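Local structure of hypothetical protein Atu2144 (Agrobacterium tumefaciens, 2ODF) at residues A34-P39 and H55-P60; K147-T152 and G218-M223. The protein is of unknown function but belongs to the N-formylglutamate amidohydrolase family, so it is probably a hydrolase related to zinc-dependent exopeptidases. All blocks are in the same frame, centred on the assembly; numbering follows the deposited sequence.

Contact 1. Residues A34-P39 and H55-P60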
loop_
_atom_site.group_PDB
_atom_site.type_symbol
_atom_site.label_atom_id
_atom_site.label_comp_id
_atom_site.label_asym_id
_atom_site.label_seq_id
_atom_site.Cartn_x
_atom_site.Cartn_y
_atom_site.Cartn_z
ATOM N N ALA A 34 17.588 3.974 7.045
ATOM C CA ALA A 34 18.911 4.323 6.565
ATOM C C ALA A 34 19.120 5.824 6.424
ATOM O O ALA A 34 20.242 6.309 6.591
ATOM C CB ALA A 34 19.149 3.658 5.178
ATOM N N SER A 35 18.050 6.544 6.084
ATOM C CA SER A 35 18.183 7.931 5.618
ATOM C C SER A 35 17.196 8.893 6.247
ATOM O O SER A 35 16.024 8.591 6.399
ATOM C CB SER A 35 18.068 7.986 4.093
ATOM O OG SER A 35 18.082 9.348 3.657
ATOM N N ALA A 36 17.699 10.073 6.581
ATOM C CA ALA A 36 16.936 11.122 7.239
ATOM C C ALA A 36 16.305 12.101 6.239
ATOM O O ALA A 36 15.577 13.017 6.651
ATOM C CB ALA A 36 17.846 11.864 8.191
ATOM N N THR A 37 16.548 11.885 4.945
ATOM C CA THR A 37 16.099 12.788 3.899
ATOM C C THR A 37 14.555 12.915 3.851
ATOM O O THR A 37 13.831 11.928 3.875
ATOM C CB THR A 37 16.608 12.378 2.528
ATOM O OG1 THR A 37 18.039 12.183 2.584
ATOM C CG2 THR A 37 16.275 13.468 1.508
ATOM N N ILE A 38 14.091 14.156 3.831
ATOM C CA ILE A 38 12.671 14.475 3.679
ATOM C C ILE A 38 12.506 14.930 2.232
ATOM O O ILE A 38 13.201 15.865 1.795
ATOM C CB ILE A 38 12.206 15.631 4.618
ATOM C CG1 ILE A 38 12.600 15.402 6.089
ATOM C CG2 ILE A 38 10.681 15.842 4.489
ATOM C CD1 ILE A 38 12.138 14.089 6.688
ATOM N N PRO A 39 11.585 14.295 1.476
ATOM C CA PRO A 39 11.331 14.772 0.126
ATOM C C PRO A 39 10.955 16.252 0.149
ATOM O O PRO A 39 10.311 16.699 1.091
ATOM C CB PRO A 39 10.144 13.926 -0.341
ATOM C CG PRO A 39 10.181 12.724 0.491
ATOM C CD PRO A 39 10.730 13.139 1.815
ATOM N N HIS A 55 17.556 11.360 15.812
ATOM C CA HIS A 55 17.079 9.991 15.620
ATOM C C HIS A 55 15.587 9.855 15.303
ATOM O O HIS A 55 15.168 8.756 14.955
ATOM C CB HIS A 55 17.411 9.141 16.854
ATOM C CG HIS A 55 16.631 9.533 18.066
ATOM N ND1 HIS A 55 15.421 8.965 18.383
ATOM C CD2 HIS A 55 16.863 10.481 19.008
ATOM C CE1 HIS A 55 14.939 9.537 19.472
ATOM N NE2 HIS A 55 15.798 10.457 19.873
ATOM N N ALA A 56 14.778 10.934 15.415
ATOM C CA ALA A 56 13.380 10.897 14.942
ATOM C C ALA A 56 13.309 10.568 13.439
ATOM O O ALA A 56 12.398 9.867 12.992
ATOM C CB ALA A 56 12.659 12.246 15.197
ATOM N N ALA A 57 14.278 11.093 12.685
ATOM C CA ALA A 57 14.288 11.032 11.226
ATOM C C ALA A 57 14.972 9.818 10.627
ATOM O O ALA A 57 14.737 9.517 9.464
ATOM C CB ALA A 57 14.918 12.287 10.654
ATOM N N TRP A 58 15.812 9.136 11.393
ATOM C CA TRP A 58 16.586 8.007 10.891
ATOM C C TRP A 58 17.229 7.231 12.039
ATOM O O TRP A 58 17.115 7.623 13.202
ATOM C CB TRP A 58 17.657 8.505 9.906
ATOM C CG TRP A 58 18.801 9.238 10.546
ATOM C CD1 TRP A 58 18.756 10.072 11.621
ATOM C CD2 TRP A 58 20.161 9.189 10.139
ATOM N NE1 TRP A 58 19.999 10.537 11.898
ATOM C CE2 TRP A 58 20.882 10.018 10.999
ATOM C CE3 TRP A 58 20.842 8.522 9.113
ATOM C CZ2 TRP A 58 22.262 10.201 10.876
ATOM C CZ3 TRP A 58 22.195 8.709 8.986
ATOM C CH2 TRP A 58 22.897 9.546 9.864
ATOM N N ASP A 59 17.853 6.106 11.709
ATOM C CA ASP A 59 18.704 5.353 12.647
ATOM C C ASP A 59 20.139 5.787 12.357
ATOM O O ASP A 59 20.782 5.270 11.419
ATOM C CB ASP A 59 18.594 3.846 12.411
ATOM C CG ASP A 59 17.295 3.255 12.885
ATOM O OD1 ASP A 59 16.309 4.007 13.138
ATOM O OD2 ASP A 59 17.230 1.999 12.940
ATOM N N PRO A 60 20.670 6.728 13.158
ATOM C CA PRO A 60 22.052 7.163 12.928
ATOM C C PRO A 60 23.024 6.007 13.066
ATOM O O PRO A 60 22.899 5.198 13.995
ATOM C CB PRO A 60 22.319 8.193 14.041
ATOM C CG PRO A 60 21.078 8.350 14.802
ATOM C CD PRO A 60 20.049 7.361 14.338
HETATM O O HOH W 1 21.615 5.270 8.856
#
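A36 and A57 mark the closest backbone approach of two loop segments, with their CA atoms 4.8 Å apart. Neither segment is regular here, although 55-57 take helical backbone angles, and no direct hydrogen bond joins them. Instead the CA-H of A36 is aimed at the carbonyl oxygen of A57, 3.5 Å from CA to O and nearly straight at 165°. A water donates to both A34 O and D59 O and bridges the two main chains.

The side-chain contact centres on W58, whose CG stands between the backbone N and the carbonyl carbon (chi1 72°). A36 CB sits over one face of the five-membered ring, 4.0 Å from its centroid, a CH-pi contact offset toward the rim; P60 CA lies over the opposite face of the indole, which is thus sandwiched between alanine and proline. At the ring edge, in plane, A34 O is 3.4 Å from W58 CE3. A57 CB adds a methyl-to-methyl contact with A36 CB at 3.8 Å. On the other segment, S35 OG accepts from T37 N in an ST turn and also bonds to R81 O.

The two loops lie after strand 27-31 and before helix 62-73, on either side of helix 49-52; S83 binds A57 O, and S155, near the end of strand 149-156, binds P60 O through OG and D59 OD2 through its backbone N.

Contact 2. Residues K147-T152 and G218-M223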
loop_
_atom_site.group_PDB
_atom_site.type_symbol
_atom_site.label_atom_id
_atom_site.label_comp_id
_atom_site.label_asym_id
_atom_site.label_seq_id
_atom_site.Cartn_x
_atom_site.Cartn_y
_atom_site.Cartn_z
ATOM N N LYS A 147 21.181 -19.732 -1.215
ATOM C CA LYS A 147 20.794 -19.454 0.153
ATOM C C LYS A 147 20.564 -17.940 0.318
ATOM O O LYS A 147 21.282 -17.127 -0.272
ATOM C CB LYS A 147 21.892 -19.974 1.074
ATOM C CG LYS A 147 21.644 -19.902 2.591
ATOM C CD LYS A 147 22.897 -20.412 3.317
ATOM C CE LYS A 147 22.799 -20.371 4.818
ATOM N NZ LYS A 147 24.123 -20.626 5.479
ATOM N N VAL A 148 19.503 -17.578 1.037
ATOM C CA VAL A 148 19.235 -16.182 1.421
ATOM C C VAL A 148 19.083 -16.090 2.930
ATOM O O VAL A 148 18.344 -16.875 3.527
ATOM C CB VAL A 148 17.943 -15.633 0.805
ATOM C CG1 VAL A 148 17.762 -14.185 1.247
ATOM C CG2 VAL A 148 17.957 -15.772 -0.728
ATOM N N VAL A 149 19.839 -15.186 3.543
ATOM C CA VAL A 149 19.793 -14.954 4.978
ATOM C C VAL A 149 19.418 -13.471 5.121
ATOM O O VAL A 149 20.165 -12.573 4.693
ATOM C CB VAL A 149 21.144 -15.237 5.698
ATOM C CG1 VAL A 149 21.054 -14.894 7.206
ATOM C CG2 VAL A 149 21.643 -16.710 5.498
ATOM N N VAL A 150 18.241 -13.218 5.683
ATOM C CA VAL A 150 17.701 -11.849 5.713
ATOM C C VAL A 150 18.158 -11.184 6.981
ATOM O O VAL A 150 17.807 -11.609 8.068
ATOM C CB VAL A 150 16.154 -11.845 5.601
ATOM C CG1 VAL A 150 15.573 -10.380 5.651
ATOM C CG2 VAL A 150 15.737 -12.568 4.321
ATOM N N VAL A 151 18.914 -10.101 6.842
ATOM C CA VAL A 151 19.490 -9.452 8.011
ATOM C C VAL A 151 19.135 -7.988 7.930
ATOM O O VAL A 151 19.559 -7.315 6.999
ATOM C CB VAL A 151 21.030 -9.599 8.055
ATOM C CG1 VAL A 151 21.594 -8.837 9.284
ATOM C CG2 VAL A 151 21.446 -11.090 8.059
ATOM N N THR A 152 18.348 -7.500 8.881
ATOM C CA THR A 152 18.044 -6.068 8.951
ATOM C C THR A 152 18.913 -5.360 10.008
ATOM O O THR A 152 19.270 -5.927 11.056
ATOM C CB THR A 152 16.548 -5.800 9.194
ATOM O OG1 THR A 152 16.228 -5.985 10.567
ATOM C CG2 THR A 152 15.661 -6.752 8.387
ATOM N N GLY A 218 10.742 -19.398 4.860
ATOM C CA GLY A 218 11.554 -20.251 5.740
ATOM C C GLY A 218 13.018 -19.882 5.835
ATOM O O GLY A 218 13.878 -20.709 6.180
ATOM N N LEU A 219 13.312 -18.617 5.534
ATOM C CA LEU A 219 14.675 -18.154 5.420
ATOM C C LEU A 219 15.241 -17.800 6.795
ATOM O O LEU A 219 14.535 -17.233 7.646
ATOM C CB LEU A 219 14.711 -16.893 4.534
ATOM C CG LEU A 219 14.133 -16.951 3.131
ATOM C CD1 LEU A 219 14.226 -15.573 2.422
ATOM C CD2 LEU A 219 14.788 -18.020 2.287
ATOM N N LEU A 220 16.517 -18.118 6.999
ATOM C CA LEU A 220 17.210 -17.674 8.186
ATOM C C LEU A 220 17.147 -16.150 8.209
ATOM O O LEU A 220 17.213 -15.478 7.163
ATOM C CB LEU A 220 18.671 -18.146 8.183
ATOM C CG LEU A 220 18.973 -19.648 8.332
ATOM C CD1 LEU A 220 20.456 -19.980 8.070
ATOM C CD2 LEU A 220 18.560 -20.143 9.714
ATOM N N ASN A 221 17.034 -15.593 9.399
ATOM C CA ASN A 221 16.867 -14.171 9.502
ATOM C C ASN A 221 17.145 -13.643 10.877
ATOM O O ASN A 221 17.034 -14.344 11.854
ATOM C CB ASN A 221 15.437 -13.790 9.093
ATOM C CG ASN A 221 14.398 -14.388 9.988
ATOM O OD1 ASN A 221 14.037 -15.589 9.866
ATOM N ND2 ASN A 221 13.880 -13.572 10.881
ATOM N N VAL A 222 17.477 -12.374 10.938
ATOM C CA VAL A 222 17.632 -11.711 12.215
ATOM C C VAL A 222 17.528 -10.209 12.000
ATOM O O VAL A 222 17.809 -9.679 10.936
ATOM C CB VAL A 222 19.011 -12.072 12.878
ATOM C CG1 VAL A 222 20.194 -11.379 12.099
ATOM C CG2 VAL A 222 19.041 -11.689 14.339
ATOM N N MET A 223 17.144 -9.522 13.052
ATOM C CA MET A 223 17.145 -8.075 13.068
ATOM C C MET A 223 18.134 -7.669 14.135
ATOM O O MET A 223 18.073 -8.157 15.251
ATOM C CB MET A 223 15.722 -7.601 13.381
ATOM C CG MET A 223 15.522 -6.134 13.719
ATOM S SD MET A 223 13.771 -5.633 13.866
ATOM C CE MET A 223 14.072 -4.050 14.502
HETATM O O HOH W 2 18.069 -19.151 4.838
#
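V150 is hydrogen-bonded to strand 220-227 through both its N and its O: the N gives to L220 O at 2.9 Å and the O accepts from V222 N, the latter donor almost in line with the carbonyl. T152 N then bonds V222 O at 3.0 Å, completing a parallel pairing whose axes differ by 4°.

V151 and V222 lie side by side on one face, CG1 to CG1 at 4.0 Å, yet their rotamers differ. CG1 of V151 is anti to the backbone N (chi1 178°), whereas that of V222 stands between N and the carbonyl carbon (chi1 71°). On the same face V149 CG1 meets L220 CB. K147, fully extended, lays CE 4.0 Å from L220 CD1. L219 CD1 touches both V148 CG1 and V150 CG2, the latter at 3.9 Å. On the face of V150, T152 OG1 rests 3.2 Å from M223 CG, whose extended chain carries SD farther off.

A water donates to V148 O and accepts from L220 N, while V149 and V151 pair with strand 27-31. The side-chain contacts are almost wholly apolar and mostly buried, under helix 178-186 at V149 and V222 and helix 208-213 at T152 and M223.

In the fold
From the N terminus, the chain leaves strand 27-31, enters 34-39, passes through helix 49-52 and returns at 55-60, so contact 1 closes a short loop of 15 residues ahead of helix 62-73. Contact 2 opens later, at strand 149-156, and closes at strand 220-227; 65 residues separate its two segments, spanning helices and strands that include 169-172 and 194-196. The two follow in series and neither nest nor cross; the centres of contact 1 and contact 2 are about 24 Å apart, on opposite sides of the chain's centre. Strand 149-156 lies between 27-31 and 220-227 in the mixed sheet, so contact 2 joins central strands, while contact 1 brings together the loops before and after helix 49-52.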